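Local coordinates for peptidase S9 prolyl oligopeptidase catalytic domain-containing protein (Pyrococcus horikoshii, PDB 4HXF) that probably acts as a serine peptidase of the prolyl oligopeptidase family, an acylaminoacyl peptidase that assembles into a self-compartmentalizing hexamer, at residues I313-L325 with M391-M403. Residues are numbered along the deposited sequence; the frame is centred on the assembly and turned at random.
Sequences IYLKETATRPAEL and MYGYYFKYEMQLM
Glu317 reaches across to the backbone of Phe396 with its carboxylate. Its CB leaves the strand toward 391-403. CG stands anti to the backbone N (chi1 178°), and the chain runs on extended. CG already lies 3.7 Å from Phe396 N, and CD packs close to Phe396 CB. At the tip, OE1 accepts a nearly straight hydrogen bond from Phe396 N (3.0 Å, 170°). The N-H comes in on the anti side, somewhat out of the carboxylate plane. The same OE1 accepts from a water, which also donates to Phe396 O, so OE1 holds Phe396 N directly and Phe396 O through the water. With Glu317 cut back to alanine, the N-H of Phe396 would probably lose this acceptor, and the bridging water one of its two partners.

The Phe396 ring stands at 85° to the carboxylate and turns to the bend at 319-322. Pro322 CD sits over one face in a CH-pi contact, 4.0 Å from the ring centroid. Phe396 CD1 lies 3.6 Å from Ala319 O. Backbone packs on backbone beside it: Ala319 CA meets Tyr395 O at 3.4 Å in a straight CA-H...O contact. A second water accepts hydrogen bonds from Lys397 N and Gln401 NE2 and donates to Ala319 O, 2.6 Å away. The other end of the Gln401 amide, OE1, accepts from Phe349 N.

The contact lies away from the inhibitor pocket. It joins the hairpin of strands 312-317 and 324-328, in the last four-stranded blade of the beta-propeller, to the loop entering helix 398-405 of the alpha/beta-hydrolase domain. This is the two-domain architecture of prolyl oligopeptidases.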
loop_
_atom_site.group_PDB
_atom_site.type_symbol
_atom_site.label_atom_id
_atom_site.label_comp_id
_atom_site.label_asym_id
_atom_site.label_seq_id
_atom_site.Cartn_x
_atom_site.Cartn_y
_atom_site.Cartn_z
ATOM N N ILE A 313 -10.230 47.796 -1.292
ATOM C CA ILE A 313 -10.348 46.865 -2.433
ATOM C C ILE A 313 -11.640 46.085 -2.303
ATOM O O ILE A 313 -12.146 45.868 -1.170
ATOM C CB ILE A 313 -9.135 45.975 -2.516
ATOM C CG1 ILE A 313 -8.818 45.280 -1.224
ATOM C CG2 ILE A 313 -7.912 46.777 -2.996
ATOM C CD1 ILE A 313 -9.070 43.851 -1.093
ATOM N N TYR A 314 -12.141 45.652 -3.454
ATOM C CA TYR A 314 -13.382 44.891 -3.454
ATOM C C TYR A 314 -13.509 44.033 -4.678
ATOM O O TYR A 314 -12.966 44.282 -5.730
ATOM C CB TYR A 314 -14.569 45.875 -3.324
ATOM C CG TYR A 314 -14.662 46.992 -4.314
ATOM C CD1 TYR A 314 -14.073 48.231 -4.028
ATOM C CD2 TYR A 314 -15.354 46.859 -5.528
ATOM C CE1 TYR A 314 -14.148 49.272 -4.901
ATOM C CE2 TYR A 314 -15.463 47.927 -6.436
ATOM C CZ TYR A 314 -14.894 49.158 -6.075
ATOM O OH TYR A 314 -14.986 50.196 -6.926
ATOM N N LEU A 315 -14.318 43.009 -4.512
ATOM C CA LEU A 315 -14.642 42.096 -5.634
ATOM C C LEU A 315 -16.024 42.491 -6.170
ATOM O O LEU A 315 -16.978 42.571 -5.384
ATOM C CB LEU A 315 -14.739 40.667 -5.103
ATOM C CG LEU A 315 -13.505 39.878 -4.730
ATOM C CD1 LEU A 315 -13.744 38.520 -4.129
ATOM C CD2 LEU A 315 -12.565 39.729 -5.984
ATOM N N LYS A 316 -16.129 42.713 -7.489
ATOM C CA LYS A 316 -17.370 43.123 -8.137
ATOM C C LYS A 316 -17.718 42.024 -9.174
ATOM O O LYS A 316 -16.849 41.660 -10.015
ATOM C CB LYS A 316 -17.219 44.451 -8.795
ATOM C CG LYS A 316 -18.533 44.874 -9.571
ATOM C CD LYS A 316 -18.298 45.730 -10.781
ATOM C CE LYS A 316 -17.570 47.023 -10.492
ATOM N NZ LYS A 316 -17.503 47.918 -11.700
ATOM N N GLU A 317 -18.918 41.457 -9.049
ATOM C CA GLU A 317 -19.482 40.569 -10.034
ATOM C C GLU A 317 -20.602 41.321 -10.770
ATOM O O GLU A 317 -21.222 42.194 -10.194
ATOM C CB GLU A 317 -19.998 39.359 -9.291
ATOM C CG GLU A 317 -20.675 38.307 -10.042
ATOM C CD GLU A 317 -20.745 37.042 -9.263
ATOM O OE1 GLU A 317 -21.803 36.451 -9.282
ATOM O OE2 GLU A 317 -19.755 36.594 -8.626
ATOM N N THR A 318 -20.922 40.916 -12.004
ATOM C CA THR A 318 -21.999 41.480 -12.795
ATOM C C THR A 318 -22.829 40.322 -13.407
ATOM O O THR A 318 -22.512 39.161 -13.180
ATOM C CB THR A 318 -21.474 42.382 -13.921
ATOM O OG1 THR A 318 -20.801 41.513 -14.869
ATOM C CG2 THR A 318 -20.482 43.443 -13.328
ATOM N N ALA A 319 -23.956 40.644 -14.082
ATOM C CA ALA A 319 -24.802 39.631 -14.710
ATOM C C ALA A 319 -24.014 38.806 -15.728
ATOM O O ALA A 319 -24.365 37.645 -15.912
ATOM C CB ALA A 319 -25.993 40.234 -15.419
ATOM N N THR A 320 -22.986 39.429 -16.295
ATOM C CA THR A 320 -22.284 38.712 -17.366
ATOM C C THR A 320 -20.819 38.358 -17.051
ATOM O O THR A 320 -20.152 37.840 -17.923
ATOM C CB THR A 320 -22.331 39.514 -18.686
ATOM O OG1 THR A 320 -21.667 40.799 -18.537
ATOM C CG2 THR A 320 -23.749 39.689 -19.161
ATOM N N ARG A 321 -20.305 38.639 -15.867
ATOM C CA ARG A 321 -18.907 38.322 -15.478
ATOM C C ARG A 321 -18.832 37.883 -14.017
ATOM O O ARG A 321 -19.302 38.598 -13.136
ATOM C CB ARG A 321 -17.968 39.561 -15.577
ATOM C CG ARG A 321 -17.596 39.887 -17.055
ATOM C CD ARG A 321 -16.699 38.786 -17.637
ATOM N NE ARG A 321 -15.343 38.805 -17.030
ATOM C CZ ARG A 321 -14.275 39.496 -17.479
ATOM N NH1 ARG A 321 -13.113 39.538 -16.775
ATOM N NH2 ARG A 321 -14.384 40.160 -18.634
ATOM N N PRO A 322 -18.176 36.782 -13.776
ATOM C CA PRO A 322 -17.760 36.480 -12.400
ATOM C C PRO A 322 -16.923 37.573 -11.846
ATOM O O PRO A 322 -16.323 38.386 -12.565
ATOM C CB PRO A 322 -16.941 35.181 -12.533
ATOM C CG PRO A 322 -17.441 34.525 -13.844
ATOM C CD PRO A 322 -17.750 35.720 -14.739
ATOM N N ALA A 323 -16.780 37.542 -10.522
ATOM C CA ALA A 323 -16.075 38.578 -9.780
ATOM C C ALA A 323 -14.667 38.794 -10.293
ATOM O O ALA A 323 -13.918 37.870 -10.598
ATOM C CB ALA A 323 -15.970 38.238 -8.253
ATOM N N GLU A 324 -14.302 40.061 -10.315
ATOM C CA GLU A 324 -12.928 40.492 -10.465
ATOM C C GLU A 324 -12.642 41.471 -9.343
ATOM O O GLU A 324 -13.535 42.061 -8.761
ATOM C CB GLU A 324 -12.638 41.164 -11.851
ATOM C CG GLU A 324 -12.847 40.301 -13.077
ATOM C CD GLU A 324 -11.792 39.232 -13.336
ATOM O OE1 GLU A 324 -12.057 38.374 -14.213
ATOM O OE2 GLU A 324 -10.677 39.247 -12.707
ATOM N N LEU A 325 -11.368 41.797 -9.131
ATOM C CA LEU A 325 -10.947 42.690 -8.043
ATOM C C LEU A 325 -10.748 44.074 -8.571
ATOM O O LEU A 325 -10.263 44.304 -9.724
ATOM C CB LEU A 325 -9.633 42.221 -7.378
ATOM C CG LEU A 325 -9.192 42.823 -6.026
ATOM C CD1 LEU A 325 -10.143 42.406 -4.886
ATOM C CD2 LEU A 325 -7.710 42.368 -5.830
ATOM N N MET A 391 -32.656 37.517 -3.690
ATOM C CA MET A 391 -32.750 38.661 -4.574
ATOM C C MET A 391 -32.059 38.329 -5.896
ATOM O O MET A 391 -30.910 37.820 -5.885
ATOM C CB MET A 391 -32.070 39.859 -3.933
ATOM C CG MET A 391 -32.317 41.177 -4.720
ATOM S SD MET A 391 -31.493 42.600 -4.027
ATOM C CE MET A 391 -29.801 42.187 -4.492
ATOM N N TYR A 392 -32.759 38.539 -7.008
ATOM C CA TYR A 392 -32.161 38.484 -8.315
ATOM C C TYR A 392 -31.810 39.918 -8.765
ATOM O O TYR A 392 -32.317 40.915 -8.267
ATOM C CB TYR A 392 -33.143 37.961 -9.376
ATOM C CG TYR A 392 -33.257 36.431 -9.467
ATOM C CD1 TYR A 392 -34.466 35.854 -9.831
ATOM C CD2 TYR A 392 -32.160 35.612 -9.329
ATOM C CE1 TYR A 392 -34.612 34.482 -9.931
ATOM C CE2 TYR A 392 -32.289 34.217 -9.461
ATOM C CZ TYR A 392 -33.541 33.679 -9.801
ATOM O OH TYR A 392 -33.621 32.319 -9.901
ATOM N N GLY A 393 -30.888 39.909 -9.718
ATOM C CA GLY A 393 -30.530 41.138 -10.386
ATOM C C GLY A 393 -29.239 41.001 -11.163
ATOM O O GLY A 393 -29.251 40.558 -12.351
ATOM N N TYR A 394 -28.160 41.457 -10.546
ATOM C CA TYR A 394 -26.862 41.653 -11.251
ATOM C C TYR A 394 -25.682 40.829 -10.777
ATOM O O TYR A 394 -24.558 41.317 -10.672
ATOM C CB TYR A 394 -26.561 43.152 -11.323
ATOM C CG TYR A 394 -27.711 43.927 -11.900
ATOM C CD1 TYR A 394 -28.432 44.855 -11.090
ATOM C CD2 TYR A 394 -27.990 43.861 -13.214
ATOM C CE1 TYR A 394 -29.533 45.571 -11.602
ATOM C CE2 TYR A 394 -29.081 44.556 -13.736
ATOM C CZ TYR A 394 -29.778 45.459 -12.944
ATOM O OH TYR A 394 -30.818 46.106 -13.585
ATOM N N TYR A 395 -25.979 39.584 -10.423
ATOM C CA TYR A 395 -24.902 38.640 -10.210
ATOM C C TYR A 395 -24.885 37.610 -11.370
ATOM O O TYR A 395 -25.815 37.577 -12.178
ATOM C CB TYR A 395 -25.041 37.987 -8.853
ATOM C CG TYR A 395 -26.127 36.941 -8.642
ATOM C CD1 TYR A 395 -27.363 37.294 -8.048
ATOM C CD2 TYR A 395 -25.945 35.620 -8.938
ATOM C CE1 TYR A 395 -28.314 36.351 -7.787
ATOM C CE2 TYR A 395 -26.955 34.717 -8.801
ATOM C CZ TYR A 395 -28.116 35.081 -8.184
ATOM O OH TYR A 395 -29.065 34.106 -7.965
ATOM N N PHE A 396 -23.806 36.801 -11.428
ATOM C CA PHE A 396 -23.551 35.979 -12.543
ATOM C C PHE A 396 -24.282 34.676 -12.324
ATOM O O PHE A 396 -23.944 33.942 -11.380
ATOM C CB PHE A 396 -22.043 35.759 -12.699
ATOM C CG PHE A 396 -21.709 34.868 -13.895
ATOM C CD1 PHE A 396 -21.658 35.404 -15.155
ATOM C CD2 PHE A 396 -21.419 33.519 -13.699
ATOM C CE1 PHE A 396 -21.334 34.599 -16.292
ATOM C CE2 PHE A 396 -21.182 32.713 -14.788
ATOM C CZ PHE A 396 -21.104 33.265 -16.049
ATOM N N LYS A 397 -25.292 34.402 -13.151
ATOM C CA LYS A 397 -26.091 33.144 -12.933
ATOM C C LYS A 397 -25.905 32.201 -14.115
ATOM O O LYS A 397 -26.372 32.437 -15.253
ATOM C CB LYS A 397 -27.569 33.390 -12.712
ATOM C CG LYS A 397 -28.403 32.065 -12.588
ATOM C CD LYS A 397 -28.376 31.348 -11.281
ATOM C CE LYS A 397 -29.445 30.185 -11.226
ATOM N NZ LYS A 397 -29.108 29.156 -10.178
ATOM N N TYR A 398 -25.070 31.188 -13.905
ATOM C CA TYR A 398 -24.615 30.308 -14.985
ATOM C C TYR A 398 -25.729 29.722 -15.832
ATOM O O TYR A 398 -25.630 29.838 -17.105
ATOM C CB TYR A 398 -23.862 29.155 -14.388
ATOM C CG TYR A 398 -23.161 28.246 -15.378
ATOM C CD1 TYR A 398 -22.003 28.578 -15.934
ATOM C CD2 TYR A 398 -23.742 27.018 -15.710
ATOM C CE1 TYR A 398 -21.334 27.746 -16.817
ATOM C CE2 TYR A 398 -23.112 26.201 -16.578
ATOM C CZ TYR A 398 -21.895 26.540 -17.102
ATOM O OH TYR A 398 -21.217 25.674 -17.934
ATOM N N GLU A 399 -26.793 29.241 -15.154
ATOM C CA GLU A 399 -27.816 28.579 -15.905
ATOM C C GLU A 399 -28.507 29.553 -16.846
ATOM O O GLU A 399 -29.001 29.168 -17.911
ATOM C CB GLU A 399 -28.873 27.943 -15.064
ATOM C CG GLU A 399 -28.439 26.801 -14.217
ATOM C CD GLU A 399 -27.871 27.221 -12.881
ATOM O OE1 GLU A 399 -27.367 28.359 -12.729
ATOM O OE2 GLU A 399 -27.887 26.330 -11.982
ATOM N N MET A 400 -28.580 30.864 -16.463
ATOM C CA MET A 400 -29.287 31.785 -17.302
ATOM C C MET A 400 -28.519 32.052 -18.548
ATOM O O MET A 400 -29.036 32.117 -19.626
ATOM C CB MET A 400 -29.559 33.100 -16.549
ATOM C CG MET A 400 -30.498 32.826 -15.381
ATOM S SD MET A 400 -30.813 34.464 -14.580
ATOM C CE MET A 400 -32.071 33.956 -13.398
ATOM N N GLN A 401 -27.193 32.270 -18.441
ATOM C CA GLN A 401 -26.362 32.444 -19.602
ATOM C C GLN A 401 -26.318 31.253 -20.501
ATOM O O GLN A 401 -26.477 31.366 -21.732
ATOM C CB GLN A 401 -24.937 32.868 -19.285
ATOM C CG GLN A 401 -24.819 34.140 -18.470
ATOM C CD GLN A 401 -25.244 35.338 -19.279
ATOM O OE1 GLN A 401 -24.823 35.472 -20.423
ATOM N NE2 GLN A 401 -26.085 36.187 -18.698
ATOM N N LEU A 402 -26.209 30.075 -19.883
ATOM C CA LEU A 402 -26.186 28.825 -20.608
ATOM C C LEU A 402 -27.492 28.601 -21.389
ATOM O O LEU A 402 -27.428 28.346 -22.606
ATOM C CB LEU A 402 -26.082 27.670 -19.612
ATOM C CG LEU A 402 -26.135 26.233 -20.165
ATOM C CD1 LEU A 402 -25.121 25.852 -21.235
ATOM C CD2 LEU A 402 -26.185 25.244 -18.952
ATOM N N MET A 403 -28.643 28.782 -20.743
ATOM C CA MET A 403 -29.899 28.575 -21.461
ATOM C C MET A 403 -30.223 29.599 -22.523
ATOM O O MET A 403 -30.787 29.334 -23.581
ATOM C CB MET A 403 -31.038 28.236 -20.525
ATOM C CG MET A 403 -30.803 27.090 -19.590
ATOM S SD MET A 403 -30.383 25.544 -20.382
ATOM C CE MET A 403 -31.985 25.010 -21.057
HETATM O O HOH W 1 -22.092 33.894 -9.291
HETATM O O HOH W 2 -26.328 35.934 -15.538
#